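PDB 4UZG: surface protein SPB1 from Streptococcus agalactiae, which forms the backbone (shaft) subunit of the group B streptococcus type 2b pilus, a sortase-assembled surface fibre. Local coordinates for residues Q185-V190 with Y218-D223. Sequence-based numbering, arbitrary orientation.
Sequences QGAIFV and YTTGAD
Thr220 bonds Ala187 through its backbone and hydroxyl, and Gly186 through its backbone carbonyl. Its OG1 sits between its own backbone N and carbonyl carbon (chi1 61°). From there Thr220 OG1 accepts a bent hydrogen bond from Ala187 N at 3.0 Å (141° at the hydrogen). The same hydroxyl donates to Leu184 O, so it has two hydrogen-bond partners. Thr220 O takes a nearly straight bond from Gly186 N, 2.9 Å, with the donor tilted 32° from the carbonyl plane. Thr220 N returns a bond to Ala187 O at 2.8 Å. Thr220 CG2 lies 4.1 Å from Ala187 CB and obliquely to the Phe189 ring.

Further along, Phe189 and Tyr218 form a hydrogen-bonded antiparallel pair through two backbone bonds. Their side chains leave on the same sheet face and both touch Ile226 of strand 225-231. Phe189 O lies at the edge of the Tyr218 ring. On the other face, Thr219 OG1 touches Ile188 CG1 (3.8 Å), while Thr219 CG2 rests on Gly186 CA (3.7 Å).

At the loop end, Gln185 CB comes within 3.1 Å of Gly221 O, and its chain, extended beyond CG, brings OE1 near Ala222. One water donates to Gln185 OE1 and Ala222 O, bridging the two segments.

This is antiparallel edge pairing. Strand 218-219 borders strand 188-192 in a four-stranded sheet of the prealbumin-like domain, with hydrogen bonding carried past the strand by Thr220.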
ATOM      1  N   GLN A 185      14.635 -28.118   8.611  1.00  7.80           N
ATOM      2  CA  GLN A 185      15.471 -26.942   8.533  1.00  7.11           C
ATOM      3  C   GLN A 185      16.464 -27.048   7.384  1.00  7.30           C
ATOM      4  O   GLN A 185      16.794 -28.154   6.911  1.00  8.70           O
ATOM      5  CB  GLN A 185      16.225 -26.764   9.851  1.00  7.59           C
ATOM      6  CG  GLN A 185      17.343 -27.781  10.037  1.00  9.97           C
ATOM      7  CD  GLN A 185      18.092 -27.584  11.276  1.00 12.51           C
ATOM      8  OE1 GLN A 185      17.514 -27.399  12.346  1.00 16.47           O
ATOM      9  NE2 GLN A 185      19.413 -27.629  11.166  1.00 14.02           N
ATOM     10  N   GLY A 186      16.988 -25.901   6.974  1.00  6.35           N
ATOM     11  CA  GLY A 186      18.138 -25.875   6.097  1.00  6.79           C
ATOM     12  C   GLY A 186      17.856 -25.936   4.615  1.00  6.59           C
ATOM     13  O   GLY A 186      18.804 -25.885   3.836  1.00  7.34           O
ATOM     14  N   ALA A 187      16.592 -26.051   4.203  1.00  6.32           N
ATOM     15  CA  ALA A 187      16.278 -25.968   2.773  1.00  6.33           C
ATOM     16  C   ALA A 187      16.409 -24.517   2.332  1.00  6.16           C
ATOM     17  O   ALA A 187      16.079 -23.613   3.094  1.00  7.73           O
ATOM     18  CB  ALA A 187      14.864 -26.433   2.522  1.00  7.51           C
ATOM     19  N   ILE A 188      16.880 -24.309   1.105  1.00  5.70           N
ATOM     20  CA  ILE A 188      17.027 -22.977   0.557  1.00  6.14           C
ATOM     21  C   ILE A 188      16.044 -22.811  -0.594  1.00  5.82           C
ATOM     22  O   ILE A 188      16.017 -23.641  -1.514  1.00  6.81           O
ATOM     23  CB  ILE A 188      18.463 -22.676   0.067  1.00  6.58           C
ATOM     24  CG1 ILE A 188      19.459 -22.921   1.209  1.00  7.66           C
ATOM     25  CG2 ILE A 188      18.565 -21.247  -0.483  1.00  8.04           C
ATOM     26  CD1 ILE A 188      20.902 -22.769   0.801  1.00  9.14           C
ATOM     27  N   PHE A 189      15.264 -21.731  -0.551  1.00  6.00           N
ATOM     28  CA  PHE A 189      14.317 -21.370  -1.605  1.00  5.80           C
ATOM     29  C   PHE A 189      14.588 -19.978  -2.118  1.00  5.54           C
ATOM     30  O   PHE A 189      15.069 -19.095  -1.390  1.00  6.45           O
ATOM     31  CB  PHE A 189      12.884 -21.387  -1.061  1.00  7.02           C
ATOM     32  CG  PHE A 189      12.316 -22.766  -0.849  1.00  6.83           C
ATOM     33  CD1 PHE A 189      12.594 -23.479   0.313  1.00  8.96           C
ATOM     34  CD2 PHE A 189      11.547 -23.381  -1.816  1.00  7.15           C
ATOM     35  CE1 PHE A 189      12.083 -24.732   0.505  1.00 10.02           C
ATOM     36  CE2 PHE A 189      11.050 -24.647  -1.623  1.00  9.15           C
ATOM     37  CZ  PHE A 189      11.329 -25.337  -0.473  1.00 10.04           C
ATOM     38  N   VAL A 190      14.205 -19.773  -3.372  1.00  5.69           N
ATOM     39  CA  VAL A 190      13.978 -18.456  -3.933  1.00  5.59           C
ATOM     40  C   VAL A 190      12.515 -18.382  -4.379  1.00  5.65           C
ATOM     41  O   VAL A 190      11.864 -19.412  -4.581  1.00  6.32           O
ATOM     42  CB  VAL A 190      14.956 -18.131  -5.087  1.00  6.68           C
ATOM     43  CG1 VAL A 190      16.382 -18.101  -4.572  1.00  7.31           C
ATOM     44  CG2 VAL A 190      14.819 -19.088  -6.262  1.00  6.69           C
ATOM     45  N   TYR A 218      16.350 -17.746   0.850  1.00  5.73           N
ATOM     46  CA  TYR A 218      15.711 -17.942   2.141  1.00  5.90           C
ATOM     47  C   TYR A 218      15.980 -19.363   2.607  1.00  5.86           C
ATOM     48  O   TYR A 218      15.754 -20.310   1.850  1.00  6.93           O
ATOM     49  CB  TYR A 218      14.196 -17.715   2.018  1.00  6.30           C
ATOM     50  CG  TYR A 218      13.817 -16.289   1.738  1.00  6.09           C
ATOM     51  CD1 TYR A 218      13.621 -15.396   2.785  1.00  7.01           C
ATOM     52  CD2 TYR A 218      13.664 -15.809   0.437  1.00  6.98           C
ATOM     53  CE1 TYR A 218      13.265 -14.070   2.532  1.00  6.98           C
ATOM     54  CE2 TYR A 218      13.335 -14.489   0.184  1.00  7.29           C
ATOM     55  CZ  TYR A 218      13.105 -13.630   1.245  1.00  7.47           C
ATOM     56  OH  TYR A 218      12.779 -12.303   0.994  1.00  8.23           O
ATOM     57  N   THR A 219      16.403 -19.516   3.859  1.00  5.37           N
ATOM     58  CA  THR A 219      16.643 -20.822   4.450  1.00  5.37           C
ATOM     59  C   THR A 219      15.562 -21.151   5.466  1.00  5.41           C
ATOM     60  O   THR A 219      15.242 -20.319   6.329  1.00  6.37           O
ATOM     61  CB  THR A 219      18.039 -20.839   5.135  1.00  5.97           C
ATOM     62  OG1 THR A 219      19.050 -20.592   4.168  1.00  6.43           O
ATOM     63  CG2 THR A 219      18.322 -22.175   5.736  1.00  6.25           C
ATOM     64  N   THR A 220      15.023 -22.367   5.410  1.00  5.52           N
ATOM     65  CA  THR A 220      14.026 -22.775   6.394  1.00  6.16           C
ATOM     66  C   THR A 220      14.684 -22.888   7.780  1.00  6.39           C
ATOM     67  O   THR A 220      15.797 -23.412   7.932  1.00  6.62           O
ATOM     68  CB  THR A 220      13.302 -24.065   6.010  1.00  6.56           C
ATOM     69  OG1 THR A 220      14.252 -25.127   5.905  1.00  6.86           O
ATOM     70  CG2 THR A 220      12.547 -23.905   4.698  1.00  8.19           C
ATOM     71  N   GLY A 221      13.998 -22.331   8.769  1.00  6.82           N
ATOM     72  CA  GLY A 221      14.529 -22.294  10.112  1.00  7.67           C
ATOM     73  C   GLY A 221      14.413 -23.600  10.844  1.00  8.53           C
ATOM     74  O   GLY A 221      13.996 -24.627  10.307  1.00  8.35           O
ATOM     75  N   ALA A 222      14.776 -23.557  12.125  1.00 10.91           N
ATOM     76  CA  ALA A 222      14.736 -24.739  12.968  1.00 12.48           C
ATOM     77  C   ALA A 222      13.326 -25.330  13.031  1.00 10.99           C
ATOM     78  O   ALA A 222      13.171 -26.526  13.269  1.00 14.32           O
ATOM     79  CB  ALA A 222      15.229 -24.409  14.368  1.00 14.47           C
ATOM     80  N   ASP A 223      12.318 -24.478  12.805  1.00 10.18           N
ATOM     81  CA  ASP A 223      10.905 -24.847  12.762  1.00 11.31           C
ATOM     82  C   ASP A 223      10.400 -25.221  11.365  1.00  9.48           C
ATOM     83  O   ASP A 223       9.214 -25.468  11.177  1.00 10.49           O
ATOM     84  CB  ASP A 223      10.043 -23.696  13.337  1.00 12.35           C
ATOM     85  CG  ASP A 223      10.263 -22.358  12.614  1.00 12.49           C
ATOM     86  OD1 ASP A 223      11.092 -22.293  11.676  1.00 11.98           O
ATOM     87  OD2 ASP A 223       9.623 -21.348  13.016  1.00 15.59           O
TER
HETATM   88  O   HOH W   1      15.005 -28.579  13.061  1.00 21.97           O